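Local coordinates for cytochrome C-type biogenesis protein ccmF (Thermus thermophilus, PDB 6ZMQ) that binds heme b in the membrane and probably acts as a heme lyase in the maturation of c-type cytochromes, at residues L23-L37 against L60-A74. Residues are numbered along the deposited sequence; the frame is centred on the assembly and turned at random.
Sequences LGNLGVSLALAFSLL and LVFPAFLAALAAFLA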
loop_
_atom_site.group_PDB
_atom_site.type_symbol
_atom_site.label_atom_id
_atom_site.label_comp_id
_atom_site.label_asym_id
_atom_site.label_seq_id
_atom_site.Cartn_x
_atom_site.Cartn_y
_atom_site.Cartn_z
ATOM N N LEU A 23 27.277 13.530 -13.337
ATOM C CA LEU A 23 26.193 12.943 -14.121
ATOM C C LEU A 23 24.860 13.040 -13.397
ATOM O O LEU A 23 23.858 13.418 -14.009
ATOM C CB LEU A 23 26.476 11.472 -14.428
ATOM C CG LEU A 23 25.371 10.644 -15.112
ATOM C CD1 LEU A 23 24.846 11.206 -16.442
ATOM C CD2 LEU A 23 25.822 9.204 -15.258
ATOM N N GLY A 24 24.847 12.801 -12.092
ATOM C CA GLY A 24 23.610 12.874 -11.347
ATOM C C GLY A 24 23.175 14.293 -11.061
ATOM O O GLY A 24 21.977 14.578 -10.957
ATOM N N ASN A 25 24.154 15.190 -10.925
ATOM C CA ASN A 25 23.847 16.604 -10.739
ATOM C C ASN A 25 23.249 17.207 -12.004
ATOM O O ASN A 25 22.238 17.918 -11.935
ATOM C CB ASN A 25 25.097 17.368 -10.305
ATOM C CG ASN A 25 25.271 17.392 -8.792
ATOM O OD1 ASN A 25 24.455 17.978 -8.074
ATOM N ND2 ASN A 25 26.361 16.802 -8.307
ATOM N N LEU A 26 23.835 16.895 -13.179
ATOM C CA LEU A 26 23.224 17.314 -14.439
ATOM C C LEU A 26 21.903 16.594 -14.669
ATOM O O LEU A 26 20.995 17.163 -15.275
ATOM C CB LEU A 26 24.176 17.118 -15.635
ATOM C CG LEU A 26 24.686 15.834 -16.309
ATOM C CD1 LEU A 26 23.741 15.303 -17.391
ATOM C CD2 LEU A 26 26.067 16.079 -16.906
ATOM N N GLY A 27 21.762 15.368 -14.156
ATOM C CA GLY A 27 20.494 14.666 -14.168
ATOM C C GLY A 27 19.357 15.357 -13.443
ATOM O O GLY A 27 18.356 15.691 -14.087
ATOM N N VAL A 28 19.514 15.610 -12.134
ATOM C CA VAL A 28 18.435 16.242 -11.367
ATOM C C VAL A 28 18.238 17.698 -11.799
ATOM O O VAL A 28 17.096 18.172 -11.882
ATOM C CB VAL A 28 18.623 16.087 -9.829
ATOM C CG1 VAL A 28 18.925 14.663 -9.455
ATOM C CG2 VAL A 28 19.686 16.994 -9.211
ATOM N N SER A 29 19.322 18.400 -12.174
ATOM C CA SER A 29 19.192 19.795 -12.583
ATOM C C SER A 29 18.542 19.911 -13.955
ATOM O O SER A 29 17.669 20.761 -14.166
ATOM C CB SER A 29 20.556 20.482 -12.567
ATOM O OG SER A 29 21.316 20.108 -11.427
ATOM N N LEU A 30 18.958 19.068 -14.904
ATOM C CA LEU A 30 18.391 19.097 -16.241
ATOM C C LEU A 30 16.946 18.612 -16.231
ATOM O O LEU A 30 16.114 19.154 -16.957
ATOM C CB LEU A 30 19.274 18.266 -17.178
ATOM C CG LEU A 30 19.374 18.565 -18.673
ATOM C CD1 LEU A 30 19.181 20.048 -18.991
ATOM C CD2 LEU A 30 20.748 18.116 -19.130
ATOM N N ALA A 31 16.610 17.660 -15.346
ATOM C CA ALA A 31 15.220 17.225 -15.180
ATOM C C ALA A 31 14.360 18.320 -14.573
ATOM O O ALA A 31 13.198 18.484 -14.967
ATOM C CB ALA A 31 15.140 15.967 -14.305
ATOM N N LEU A 32 14.918 19.056 -13.603
ATOM C CA LEU A 32 14.243 20.209 -13.025
ATOM C C LEU A 32 14.005 21.290 -14.076
ATOM O O LEU A 32 12.944 21.924 -14.095
ATOM C CB LEU A 32 15.084 20.765 -11.883
ATOM C CG LEU A 32 14.428 21.634 -10.805
ATOM C CD1 LEU A 32 15.486 22.159 -9.853
ATOM C CD2 LEU A 32 13.577 22.757 -11.342
ATOM N N ALA A 33 14.991 21.502 -14.967
ATOM C CA ALA A 33 14.868 22.502 -16.027
ATOM C C ALA A 33 13.794 22.111 -17.045
ATOM O O ALA A 33 12.956 22.952 -17.426
ATOM C CB ALA A 33 16.221 22.705 -16.710
ATOM N N PHE A 34 13.776 20.828 -17.451
ATOM C CA PHE A 34 12.776 20.343 -18.404
ATOM C C PHE A 34 11.375 20.393 -17.812
ATOM O O PHE A 34 10.424 20.807 -18.486
ATOM C CB PHE A 34 13.087 18.910 -18.853
ATOM C CG PHE A 34 14.323 18.781 -19.703
ATOM C CD1 PHE A 34 14.635 19.724 -20.685
ATOM C CD2 PHE A 34 15.160 17.686 -19.541
ATOM C CE1 PHE A 34 15.794 19.596 -21.466
ATOM C CE2 PHE A 34 16.308 17.551 -20.301
ATOM C CZ PHE A 34 16.625 18.503 -21.277
ATOM N N SER A 35 11.234 19.994 -16.540
ATOM C CA SER A 35 9.919 20.004 -15.910
ATOM C C SER A 35 9.442 21.417 -15.571
ATOM O O SER A 35 8.233 21.682 -15.607
ATOM C CB SER A 35 9.923 19.098 -14.686
ATOM O OG SER A 35 10.618 17.892 -14.969
ATOM N N LEU A 36 10.366 22.336 -15.243
ATOM C CA LEU A 36 10.008 23.737 -15.020
ATOM C C LEU A 36 9.481 24.389 -16.283
ATOM O O LEU A 36 8.461 25.092 -16.256
ATOM C CB LEU A 36 11.207 24.537 -14.513
ATOM C CG LEU A 36 11.437 24.871 -13.040
ATOM C CD1 LEU A 36 12.858 25.418 -12.845
ATOM C CD2 LEU A 36 10.377 25.835 -12.513
ATOM N N LEU A 37 10.169 24.179 -17.406
ATOM C CA LEU A 37 9.682 24.817 -18.618
ATOM C C LEU A 37 8.484 24.052 -19.186
ATOM O O LEU A 37 7.658 24.645 -19.884
ATOM C CB LEU A 37 10.843 24.982 -19.602
ATOM C CG LEU A 37 10.643 25.726 -20.925
ATOM C CD1 LEU A 37 11.133 27.157 -20.745
ATOM C CD2 LEU A 37 11.436 25.097 -22.058
ATOM N N LEU A 60 8.531 18.049 -23.868
ATOM C CA LEU A 60 9.490 17.901 -22.776
ATOM C C LEU A 60 9.216 16.729 -21.826
ATOM O O LEU A 60 9.916 16.606 -20.816
ATOM C CB LEU A 60 9.578 19.190 -21.963
ATOM C CG LEU A 60 9.991 20.451 -22.715
ATOM C CD1 LEU A 60 9.305 21.599 -22.070
ATOM C CD2 LEU A 60 11.503 20.647 -22.669
ATOM N N VAL A 61 8.240 15.865 -22.114
ATOM C CA VAL A 61 7.976 14.729 -21.225
ATOM C C VAL A 61 9.068 13.669 -21.352
ATOM O O VAL A 61 9.502 13.082 -20.355
ATOM C CB VAL A 61 6.580 14.134 -21.488
ATOM C CG1 VAL A 61 5.503 14.948 -20.781
ATOM C CG2 VAL A 61 6.304 14.084 -22.961
ATOM N N PHE A 62 9.502 13.392 -22.582
ATOM C CA PHE A 62 10.600 12.453 -22.812
ATOM C C PHE A 62 11.961 12.945 -22.286
ATOM O O PHE A 62 12.648 12.142 -21.626
ATOM C CB PHE A 62 10.602 12.077 -24.306
ATOM C CG PHE A 62 11.245 10.756 -24.622
ATOM C CD1 PHE A 62 10.694 9.565 -24.161
ATOM C CD2 PHE A 62 12.384 10.708 -25.424
ATOM C CE1 PHE A 62 11.281 8.350 -24.474
ATOM C CE2 PHE A 62 12.984 9.503 -25.737
ATOM C CZ PHE A 62 12.430 8.318 -25.263
ATOM N N PRO A 63 12.405 14.213 -22.489
ATOM C CA PRO A 63 13.690 14.613 -21.870
ATOM C C PRO A 63 13.703 14.698 -20.346
ATOM O O PRO A 63 14.755 14.434 -19.741
ATOM C CB PRO A 63 13.953 15.988 -22.498
ATOM C CG PRO A 63 13.343 15.912 -23.806
ATOM C CD PRO A 63 12.047 15.233 -23.507
ATOM N N ALA A 64 12.577 15.053 -19.710
ATOM C CA ALA A 64 12.504 15.125 -18.248
ATOM C C ALA A 64 12.672 13.751 -17.615
ATOM O O ALA A 64 13.435 13.592 -16.645
ATOM C CB ALA A 64 11.167 15.727 -17.816
ATOM N N PHE A 65 12.010 12.746 -18.197
ATOM C CA PHE A 65 12.181 11.368 -17.749
ATOM C C PHE A 65 13.582 10.858 -18.058
ATOM O O PHE A 65 14.133 10.054 -17.299
ATOM C CB PHE A 65 11.102 10.467 -18.375
ATOM C CG PHE A 65 11.457 8.991 -18.405
ATOM C CD1 PHE A 65 11.390 8.243 -17.235
ATOM C CD2 PHE A 65 11.899 8.367 -19.575
ATOM C CE1 PHE A 65 11.731 6.896 -17.229
ATOM C CE2 PHE A 65 12.233 7.028 -19.572
ATOM C CZ PHE A 65 12.149 6.294 -18.398
ATOM N N LEU A 66 14.174 11.313 -19.168
ATOM C CA LEU A 66 15.520 10.860 -19.518
ATOM C C LEU A 66 16.571 11.402 -18.560
ATOM O O LEU A 66 17.507 10.684 -18.191
ATOM C CB LEU A 66 15.858 11.248 -20.953
ATOM C CG LEU A 66 15.329 10.221 -21.948
ATOM C CD1 LEU A 66 15.515 10.701 -23.375
ATOM C CD2 LEU A 66 15.988 8.866 -21.725
ATOM N N ALA A 67 16.435 12.661 -18.143
ATOM C CA ALA A 67 17.356 13.201 -17.148
ATOM C C ALA A 67 17.111 12.592 -15.769
ATOM O O ALA A 67 18.061 12.392 -14.997
ATOM C CB ALA A 67 17.250 14.717 -17.099
ATOM N N ALA A 68 15.849 12.274 -15.442
ATOM C CA ALA A 68 15.567 11.527 -14.210
ATOM C C ALA A 68 16.201 10.139 -14.234
ATOM O O ALA A 68 16.798 9.711 -13.235
ATOM C CB ALA A 68 14.053 11.408 -13.997
ATOM N N LEU A 69 16.166 9.467 -15.388
ATOM C CA LEU A 69 16.811 8.167 -15.534
ATOM C C LEU A 69 18.323 8.288 -15.493
ATOM O O LEU A 69 18.987 7.382 -14.982
ATOM C CB LEU A 69 16.333 7.490 -16.826
ATOM C CG LEU A 69 16.793 6.098 -17.308
ATOM C CD1 LEU A 69 15.705 5.540 -18.190
ATOM C CD2 LEU A 69 18.096 6.079 -18.136
ATOM N N ALA A 70 18.865 9.400 -15.998
ATOM C CA ALA A 70 20.300 9.651 -15.907
ATOM C C ALA A 70 20.748 9.808 -14.458
ATOM O O ALA A 70 21.807 9.304 -14.069
ATOM C CB ALA A 70 20.659 10.892 -16.726
ATOM N N ALA A 71 19.932 10.461 -13.632
ATOM C CA ALA A 71 20.283 10.631 -12.220
ATOM C C ALA A 71 20.183 9.320 -11.436
ATOM O O ALA A 71 21.048 9.019 -10.595
ATOM C CB ALA A 71 19.402 11.706 -11.598
ATOM N N PHE A 72 19.133 8.527 -11.693
ATOM C CA PHE A 72 19.001 7.223 -11.031
ATOM C C PHE A 72 20.103 6.259 -11.446
ATOM O O PHE A 72 20.646 5.523 -10.612
ATOM C CB PHE A 72 17.644 6.608 -11.342
ATOM C CG PHE A 72 17.356 5.326 -10.600
ATOM C CD1 PHE A 72 16.890 5.354 -9.294
ATOM C CD2 PHE A 72 17.519 4.087 -11.225
ATOM C CE1 PHE A 72 16.611 4.175 -8.615
ATOM C CE2 PHE A 72 17.250 2.907 -10.551
ATOM C CZ PHE A 72 16.794 2.951 -9.246
ATOM N N LEU A 73 20.415 6.218 -12.741
ATOM C CA LEU A 73 21.481 5.342 -13.200
ATOM C C LEU A 73 22.852 5.855 -12.773
ATOM O O LEU A 73 23.783 5.059 -12.656
ATOM C CB LEU A 73 21.390 5.165 -14.717
ATOM C CG LEU A 73 20.298 4.233 -15.276
ATOM C CD1 LEU A 73 20.726 3.668 -16.621
ATOM C CD2 LEU A 73 19.923 3.097 -14.317
ATOM N N ALA A 74 22.987 7.160 -12.503
ATOM C CA ALA A 74 24.192 7.674 -11.855
ATOM C C ALA A 74 24.320 7.160 -10.427
ATOM O O ALA A 74 25.427 6.825 -9.985
ATOM C CB ALA A 74 24.182 9.201 -11.861
#
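A67 is the knob in the middle of this antiparallel helix pair: its CB sits among G27, L30, A31 and F34, 3.4 Å from G27 O and 3.7 Å from A31 CB. G24 and G27 bring no side chain of their own, so A71 CB lies against the G27 backbone and A74 CB against G24 N, which lets the axes come within 7.3 Å; G24 CA and A71 CA are 4.1 Å apart. Towards L60 the packing changes to larger groups. With CG anti to its carbonyl carbon (chi1 -68°), F34 lays its ring across P63, whose CB stands 3.6 Å from the ring centroid, 15° off the normal, a CH-pi contact over one face. L60 CD2 reaches F34 CD1 at 3.8 Å. An alanine in place of F34 would probably leave P63 CB without its aromatic partner and open a gap between L60 and A67. In contrast to buried A67, L37 lies on the surface and may face lipid; its CD2 meets L60 CD1 at 4.1 Å. S35 OG, bonded back to A31 O, also touches A64 CB. Both segments belong to predicted transmembrane helices, and helix 135-157 packs against V28, S35 and A68, while helix 110-129 takes F65 and A68.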